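Local atomic coordinates of BIFUNCTIONAL PROTEIN Proline utilization A (PutA) (Corynebacterium freiburgense, PDB entry 5UX5), a protein that probably oxidises proline to glutamate in two steps, joining an FAD-dependent proline dehydrogenase and an NAD-dependent aldehyde dehydrogenase in one chain. Residues Leu977-Phe987 with Ser1014-Pro1025; Ala941-Trp949 with Arg989-Thr997. All coordinates share one frame; numbering follows the deposited sequence.

Interaction 1 of 2, residues Leu977-Phe987 with Ser1014-Pro1025; sequences LYVVGDDEEQF and SRIRAIGDAPVP
The Phe987 ring meets Ile1019 at its edge: Ile1019 CD1 lies in the ring plane, 3.8 Å from Phe987 CD1. The Tyr978 ring has the carbonyl oxygen of Arg1015 at its edge, near its plane. Ser1014 approaches that ring obliquely, with Ser1014 OG 3.8 Å from Tyr978 CE2; the hydroxyl itself is hydrogen-bonded to Pro1011 O. The Gln986 amide is the third flat group. Gln986 OE1 accepts from Gly1020 N at 2.8 Å, with the donor tilted 31° from the carbonyl plane. Gln986 CG stands beside its own backbone N (chi1 -63°), and the extended chain beyond it reaches the loop after strand 1015-1018.

Strands 977-980 and 1015-1018 run parallel. Tyr978 N bonds to Arg1015 O, Arg1017 N to Tyr978 O, Val980 N to Arg1017 O and Ile1019 N to Val980 O. This strand, turn and helix succession is consistent with the Rossmann-like fold of the C-terminal domain of such PutAs. Asp983 is the N-cap of helix 984-997, and Asp983 OD1 accepts from Gln986 N at 3.0 Å.

On one face of the strands Val980 CG2 packs on Ile1016 CG2. Val979 and Arg1017 lie on the other face, where Leu990 packs and the guanidinium of Arg1017 leads away to a salt bridge with Glu1051. Beyond the strands, the first torsion of Ile1019 (chi1 69°) turns its longer branch toward the turn before helix 984-997. There Ile1019 CD1 lies 3.5 Å from Gly981 O. Ile1019 CD1 also comes 3.7 Å from Val979 CG1.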
# COMPACT_ATOMS: atom_id res chain seq x y z
N LEU A 977 22.43 -20.29 19.68
CA LEU A 977 22.62 -21.39 18.73
C LEU A 977 23.01 -22.66 19.48
O LEU A 977 23.89 -22.63 20.35
CB LEU A 977 23.67 -21.03 17.67
CG LEU A 977 23.88 -22.12 16.61
CD1 LEU A 977 22.61 -22.33 15.84
CD2 LEU A 977 24.97 -21.77 15.65
N TYR A 978 22.32 -23.75 19.19
CA TYR A 978 22.63 -25.05 19.77
C TYR A 978 23.58 -25.82 18.85
O TYR A 978 23.46 -25.77 17.62
CB TYR A 978 21.34 -25.85 20.01
CG TYR A 978 20.55 -25.32 21.18
CD1 TYR A 978 20.85 -25.71 22.48
CD2 TYR A 978 19.49 -24.42 20.99
CE1 TYR A 978 20.15 -25.23 23.56
CE2 TYR A 978 18.76 -23.92 22.08
CZ TYR A 978 19.09 -24.33 23.37
OH TYR A 978 18.39 -23.87 24.47
N VAL A 979 24.53 -26.53 19.46
CA VAL A 979 25.57 -27.23 18.72
C VAL A 979 25.54 -28.71 19.09
O VAL A 979 25.55 -29.05 20.27
CB VAL A 979 26.96 -26.63 19.00
CG1 VAL A 979 28.02 -27.29 18.14
CG2 VAL A 979 26.94 -25.13 18.79
N VAL A 980 25.51 -29.57 18.07
CA VAL A 980 25.48 -31.01 18.28
C VAL A 980 26.72 -31.65 17.66
O VAL A 980 27.04 -31.40 16.49
CB VAL A 980 24.22 -31.64 17.67
CG1 VAL A 980 24.26 -33.13 17.91
CG2 VAL A 980 23.04 -31.06 18.33
N GLY A 981 27.43 -32.44 18.45
CA GLY A 981 28.61 -33.13 17.98
C GLY A 981 29.85 -32.62 18.66
O GLY A 981 29.84 -31.60 19.36
N ASP A 982 30.96 -33.33 18.44
CA ASP A 982 32.23 -32.98 19.06
C ASP A 982 33.31 -32.86 18.00
O ASP A 982 33.62 -33.85 17.32
CB ASP A 982 32.63 -33.98 20.15
CG ASP A 982 31.68 -33.94 21.36
OD1 ASP A 982 31.32 -32.83 21.84
OD2 ASP A 982 31.28 -35.03 21.81
N ASP A 983 33.85 -31.66 17.86
CA ASP A 983 34.94 -31.38 16.94
C ASP A 983 35.50 -30.02 17.29
O ASP A 983 34.87 -29.00 17.00
CB ASP A 983 34.47 -31.43 15.50
CG ASP A 983 35.61 -31.25 14.52
OD1 ASP A 983 36.32 -30.23 14.59
OD2 ASP A 983 35.79 -32.15 13.68
N GLU A 984 36.67 -29.99 17.94
CA GLU A 984 37.16 -28.74 18.51
C GLU A 984 37.39 -27.68 17.44
O GLU A 984 37.02 -26.51 17.61
CB GLU A 984 38.43 -28.97 19.30
CG GLU A 984 38.71 -27.87 20.30
CD GLU A 984 40.19 -27.76 20.68
OE1 GLU A 984 40.92 -28.79 20.59
OE2 GLU A 984 40.61 -26.63 21.06
N GLU A 985 37.96 -28.08 16.30
CA GLU A 985 38.26 -27.07 15.29
C GLU A 985 36.98 -26.43 14.78
O GLU A 985 36.87 -25.21 14.73
CB GLU A 985 39.08 -27.68 14.16
CG GLU A 985 39.14 -26.77 12.97
CD GLU A 985 40.21 -27.13 11.97
OE1 GLU A 985 40.24 -28.28 11.47
OE2 GLU A 985 41.03 -26.24 11.67
N GLN A 986 35.97 -27.25 14.42
CA GLN A 986 34.71 -26.69 13.92
C GLN A 986 34.00 -25.90 15.01
O GLN A 986 33.44 -24.83 14.75
CB GLN A 986 33.80 -27.80 13.38
CG GLN A 986 34.38 -28.53 12.18
CD GLN A 986 33.61 -29.79 11.80
OE1 GLN A 986 32.46 -29.97 12.19
NE2 GLN A 986 34.25 -30.66 11.04
N PHE A 987 34.03 -26.40 16.25
CA PHE A 987 33.48 -25.61 17.34
C PHE A 987 34.17 -24.25 17.47
O PHE A 987 33.53 -23.27 17.87
CB PHE A 987 33.55 -26.36 18.66
CG PHE A 987 32.62 -25.82 19.69
CD1 PHE A 987 31.28 -26.19 19.69
CD2 PHE A 987 33.05 -24.91 20.63
CE1 PHE A 987 30.38 -25.68 20.63
CE2 PHE A 987 32.16 -24.38 21.58
CZ PHE A 987 30.83 -24.77 21.58
N SER A 1014 14.24 -23.43 17.76
CA SER A 1014 15.68 -23.32 17.90
C SER A 1014 16.38 -23.64 16.58
O SER A 1014 15.83 -24.30 15.69
CB SER A 1014 16.17 -24.26 19.00
OG SER A 1014 15.50 -23.97 20.19
N ARG A 1015 17.61 -23.18 16.48
CA ARG A 1015 18.51 -23.57 15.41
C ARG A 1015 19.60 -24.45 16.03
O ARG A 1015 20.17 -24.08 17.06
CB ARG A 1015 19.13 -22.35 14.72
CG ARG A 1015 18.25 -21.54 13.78
CD ARG A 1015 19.01 -20.37 13.22
NE ARG A 1015 18.18 -19.45 12.44
CZ ARG A 1015 18.62 -18.28 11.95
NH1 ARG A 1015 19.86 -17.88 12.17
NH2 ARG A 1015 17.81 -17.51 11.25
N ILE A 1016 19.86 -25.60 15.42
CA ILE A 1016 20.81 -26.57 15.97
C ILE A 1016 21.86 -26.82 14.91
O ILE A 1016 21.53 -27.28 13.81
CB ILE A 1016 20.12 -27.88 16.38
CG1 ILE A 1016 19.05 -27.60 17.43
CG2 ILE A 1016 21.07 -28.80 16.95
CD1 ILE A 1016 17.91 -28.59 17.36
N ARG A 1017 23.12 -26.45 15.21
CA ARG A 1017 24.23 -26.63 14.28
C ARG A 1017 24.91 -27.97 14.54
O ARG A 1017 25.26 -28.29 15.69
CB ARG A 1017 25.25 -25.50 14.40
CG ARG A 1017 26.25 -25.43 13.26
CD ARG A 1017 25.55 -25.07 11.96
NE ARG A 1017 26.46 -24.84 10.83
CZ ARG A 1017 26.81 -25.75 9.93
NH1 ARG A 1017 26.35 -26.99 10.00
NH2 ARG A 1017 27.64 -25.42 8.95
N ALA A 1018 25.12 -28.74 13.47
CA ALA A 1018 25.78 -30.04 13.55
C ALA A 1018 27.26 -29.87 13.26
O ALA A 1018 27.64 -29.27 12.25
CB ALA A 1018 25.18 -31.02 12.55
N ILE A 1019 28.10 -30.37 14.17
CA ILE A 1019 29.53 -30.39 13.94
C ILE A 1019 30.05 -31.81 14.08
O ILE A 1019 29.52 -32.61 14.87
CB ILE A 1019 30.27 -29.42 14.89
CG1 ILE A 1019 30.23 -29.89 16.34
CG2 ILE A 1019 29.70 -28.01 14.77
CD1 ILE A 1019 31.15 -29.11 17.23
N GLY A 1020 31.10 -32.13 13.33
CA GLY A 1020 31.74 -33.42 13.45
C GLY A 1020 31.33 -34.39 12.36
O GLY A 1020 30.56 -34.06 11.44
N ASP A 1021 31.88 -35.60 12.46
CA ASP A 1021 31.72 -36.67 11.48
C ASP A 1021 30.59 -37.62 11.82
O ASP A 1021 30.25 -38.48 10.99
CB ASP A 1021 33.01 -37.45 11.33
CG ASP A 1021 34.15 -36.56 10.94
OD1 ASP A 1021 34.02 -35.89 9.88
OD2 ASP A 1021 35.12 -36.47 11.71
N ALA A 1022 30.07 -37.55 13.02
CA ALA A 1022 28.99 -38.44 13.39
C ALA A 1022 27.66 -37.95 12.80
O ALA A 1022 27.49 -36.76 12.53
CB ALA A 1022 28.90 -38.54 14.90
N PRO A 1023 26.73 -38.86 12.55
CA PRO A 1023 25.38 -38.41 12.18
C PRO A 1023 24.77 -37.64 13.35
O PRO A 1023 25.22 -37.73 14.49
CB PRO A 1023 24.62 -39.71 11.91
CG PRO A 1023 25.71 -40.74 11.64
CD PRO A 1023 26.88 -40.32 12.47
N VAL A 1024 23.80 -36.80 13.04
CA VAL A 1024 23.01 -36.26 14.14
C VAL A 1024 22.14 -37.38 14.70
O VAL A 1024 21.57 -38.17 13.92
CB VAL A 1024 22.16 -35.08 13.67
CG1 VAL A 1024 21.38 -34.48 14.81
CG2 VAL A 1024 23.03 -34.04 13.01
N PRO A 1025 22.05 -37.53 16.01
CA PRO A 1025 21.15 -38.56 16.56
C PRO A 1025 19.70 -38.30 16.12
O PRO A 1025 19.23 -37.16 16.14
CB PRO A 1025 21.32 -38.41 18.07
CG PRO A 1025 22.68 -37.74 18.24
CD PRO A 1025 22.86 -36.86 17.04

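Interaction 2 of 2, residues Ala941-Trp949 with Arg989-Thr997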
# COMPACT_ATOMS: atom_id res chain seq x y z
N ALA A 941 38.45 -18.80 7.79
CA ALA A 941 37.09 -18.46 8.22
C ALA A 941 37.05 -17.13 8.95
O ALA A 941 36.03 -16.43 8.90
CB ALA A 941 36.52 -19.56 9.12
N ALA A 942 38.11 -16.78 9.69
CA ALA A 942 38.14 -15.47 10.33
C ALA A 942 38.14 -14.34 9.31
O ALA A 942 37.48 -13.32 9.51
CB ALA A 942 39.36 -15.33 11.24
N ALA A 943 38.90 -14.50 8.23
CA ALA A 943 39.02 -13.44 7.24
C ALA A 943 37.75 -13.29 6.43
O ALA A 943 37.31 -12.17 6.15
CB ALA A 943 40.20 -13.70 6.31
N LEU A 944 37.16 -14.42 6.03
CA LEU A 944 35.96 -14.39 5.21
C LEU A 944 34.76 -13.85 5.99
O LEU A 944 33.88 -13.22 5.40
CB LEU A 944 35.69 -15.79 4.65
CG LEU A 944 36.79 -16.26 3.67
CD1 LEU A 944 36.53 -17.64 3.14
CD2 LEU A 944 36.94 -15.31 2.54
N ASP A 945 34.72 -14.09 7.31
CA ASP A 945 33.71 -13.45 8.15
C ASP A 945 33.85 -11.94 8.10
O ASP A 945 32.87 -11.21 7.94
CB ASP A 945 33.82 -13.96 9.59
CG ASP A 945 33.29 -15.40 9.76
OD1 ASP A 945 32.65 -15.92 8.82
OD2 ASP A 945 33.50 -16.00 10.84
N GLU A 946 35.08 -11.44 8.22
CA GLU A 946 35.29 -10.00 8.14
C GLU A 946 34.77 -9.44 6.82
O GLU A 946 34.06 -8.44 6.81
CB GLU A 946 36.77 -9.69 8.32
CG GLU A 946 37.10 -8.21 8.31
CD GLU A 946 36.53 -7.45 9.48
OE1 GLU A 946 36.37 -6.22 9.33
OE2 GLU A 946 36.24 -8.06 10.53
N ILE A 947 35.13 -10.07 5.70
CA ILE A 947 34.72 -9.56 4.39
C ILE A 947 33.22 -9.62 4.22
O ILE A 947 32.59 -8.69 3.71
CB ILE A 947 35.43 -10.31 3.25
CG1 ILE A 947 36.92 -10.12 3.31
CG2 ILE A 947 34.88 -9.92 1.91
CD1 ILE A 947 37.56 -11.07 2.37
N ALA A 948 32.62 -10.74 4.61
CA ALA A 948 31.16 -10.84 4.55
C ALA A 948 30.51 -9.79 5.44
O ALA A 948 29.52 -9.17 5.04
CB ALA A 948 30.71 -12.25 4.94
N TRP A 949 31.09 -9.53 6.60
CA TRP A 949 30.50 -8.53 7.48
C TRP A 949 30.59 -7.15 6.85
O TRP A 949 29.62 -6.38 6.89
CB TRP A 949 31.18 -8.57 8.85
CG TRP A 949 30.34 -8.00 9.95
CD1 TRP A 949 30.41 -6.75 10.48
CD2 TRP A 949 29.25 -8.65 10.62
NE1 TRP A 949 29.47 -6.59 11.44
CE2 TRP A 949 28.74 -7.74 11.55
CE3 TRP A 949 28.67 -9.93 10.52
CZ2 TRP A 949 27.67 -8.05 12.40
CZ3 TRP A 949 27.60 -10.24 11.37
CH2 TRP A 949 27.12 -9.30 12.29
N ARG A 989 35.46 -22.60 14.90
CA ARG A 989 34.91 -21.83 13.79
C ARG A 989 33.58 -21.21 14.18
O ARG A 989 33.27 -20.10 13.73
CB ARG A 989 34.74 -22.72 12.55
CG ARG A 989 34.53 -21.91 11.30
CD ARG A 989 33.05 -21.52 11.06
NE ARG A 989 32.94 -20.63 9.91
CZ ARG A 989 33.03 -19.31 9.98
NH1 ARG A 989 33.21 -18.71 11.14
NH2 ARG A 989 32.96 -18.60 8.89
N LEU A 990 32.75 -21.93 14.95
CA LEU A 990 31.51 -21.35 15.45
C LEU A 990 31.75 -20.31 16.54
O LEU A 990 30.95 -19.39 16.70
CB LEU A 990 30.57 -22.46 15.96
CG LEU A 990 30.04 -23.56 15.01
CD1 LEU A 990 28.94 -24.33 15.66
CD2 LEU A 990 29.56 -23.03 13.70
N LYS A 991 32.84 -20.42 17.31
CA LYS A 991 33.10 -19.39 18.32
C LYS A 991 33.51 -18.07 17.65
O LYS A 991 33.12 -16.99 18.11
CB LYS A 991 34.16 -19.89 19.32
N LEU A 992 34.29 -18.16 16.56
CA LEU A 992 34.59 -17.00 15.72
C LEU A 992 33.34 -16.29 15.25
O LEU A 992 33.25 -15.06 15.30
CB LEU A 992 35.42 -17.43 14.50
CG LEU A 992 36.94 -17.49 14.59
CD1 LEU A 992 37.50 -18.09 13.30
CD2 LEU A 992 37.44 -16.07 14.77
N ALA A 993 32.39 -17.03 14.68
CA ALA A 993 31.12 -16.46 14.26
C ALA A 993 30.36 -15.86 15.44
O ALA A 993 29.79 -14.77 15.33
CB ALA A 993 30.26 -17.52 13.58
N ALA A 994 30.34 -16.56 16.58
CA ALA A 994 29.54 -16.08 17.70
C ALA A 994 30.15 -14.84 18.35
O ALA A 994 29.42 -14.02 18.91
CB ALA A 994 29.35 -17.18 18.74
N LEU A 995 31.48 -14.74 18.32
CA LEU A 995 32.13 -13.55 18.87
C LEU A 995 31.74 -12.31 18.10
O LEU A 995 31.69 -11.22 18.67
CB LEU A 995 33.65 -13.75 18.85
CG LEU A 995 34.56 -12.66 19.41
CD1 LEU A 995 34.22 -12.38 20.83
CD2 LEU A 995 36.02 -13.13 19.31
N ARG A 996 31.42 -12.46 16.82
CA ARG A 996 31.12 -11.34 15.94
C ARG A 996 29.65 -10.96 15.97
O ARG A 996 29.33 -9.77 15.81
CB ARG A 996 31.56 -11.70 14.51
CG ARG A 996 31.18 -10.68 13.45
CD ARG A 996 31.71 -11.04 12.07
NE ARG A 996 33.16 -11.23 12.04
CZ ARG A 996 34.04 -10.26 11.81
NH1 ARG A 996 33.62 -9.02 11.61
NH2 ARG A 996 35.35 -10.51 11.78
N THR A 997 28.75 -11.92 16.14
CA THR A 997 27.33 -11.62 16.17
C THR A 997 26.79 -11.45 17.58
O THR A 997 25.70 -10.88 17.75
CB THR A 997 26.53 -12.69 15.43
OG1 THR A 997 26.71 -13.95 16.07
CG2 THR A 997 26.98 -12.78 14.01
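Arg989 opens the segment with an end-on grip on Asp945. Arg989 NH2 bonds to Asp945 OD1 and Arg989 NH1 to Asp945 OD2, each at 2.7 Å. The paired bonds of this salt bridge fix how the two groups are turned, nearly in one plane, 24° apart. Ala941 CB sits over the centre of one guanidinium face, 3.6 Å from Arg989 CZ. Arg989 NE bonds to Leu1045 O, which further fixes the group.

One turn later Leu992 CD1 packs on Ala942 CB, at 3.9 Å. Ala993 helps line the hole that the Asp945 side chain fills as a knob, together with Arg989, Leu992 and Arg996.

Arg996 takes the largest share of the contact. Arg996 NH1 and Arg996 NH2 both bond to Glu946 OE2, at 3.0 and 2.9 Å, in a second salt bridge. Here the carboxylate and guanidinium planes are 65° apart. Arg996 CG lies over the six-membered ring of Trp949 in a CH-pi contact, 4.0 Å from the centroid, and the chain then bends at chi3. Thr997 follows, with CG2 against Trp949 CZ3.

The axes of the short segments 941-949 and 989-997 cross at -30° and come within 10.1 Å. Helix 936-953 leads into strand 965-980, and helix 984-997 follows that strand. The two helices thus run side by side and roughly parallel, consistent with a helical layer of the Rossmann-like C-terminal domain.

In the fold
The two contacts share helix 984-997 and lie about 17 Å apart, centre to centre. In interaction 1 the start of this helix meets the loop after strand 1015-1018; in interaction 2 its later turns pair with helix 936-953. Leu990, within 989-997, faces the strands, while the residues that carry interaction 2 face helix 936-953. Interaction 2 is a buried contact, yet its bonds are salt bridges between side chains. Interaction 1 is partly buried: its strands are mostly buried and held by backbone bonds, while its turns reach the surface. Helix 936-953 and strand 965-980 are consecutive. The segments alternate along the chain: 941-949, 977-987, 989-997, 1014-1025.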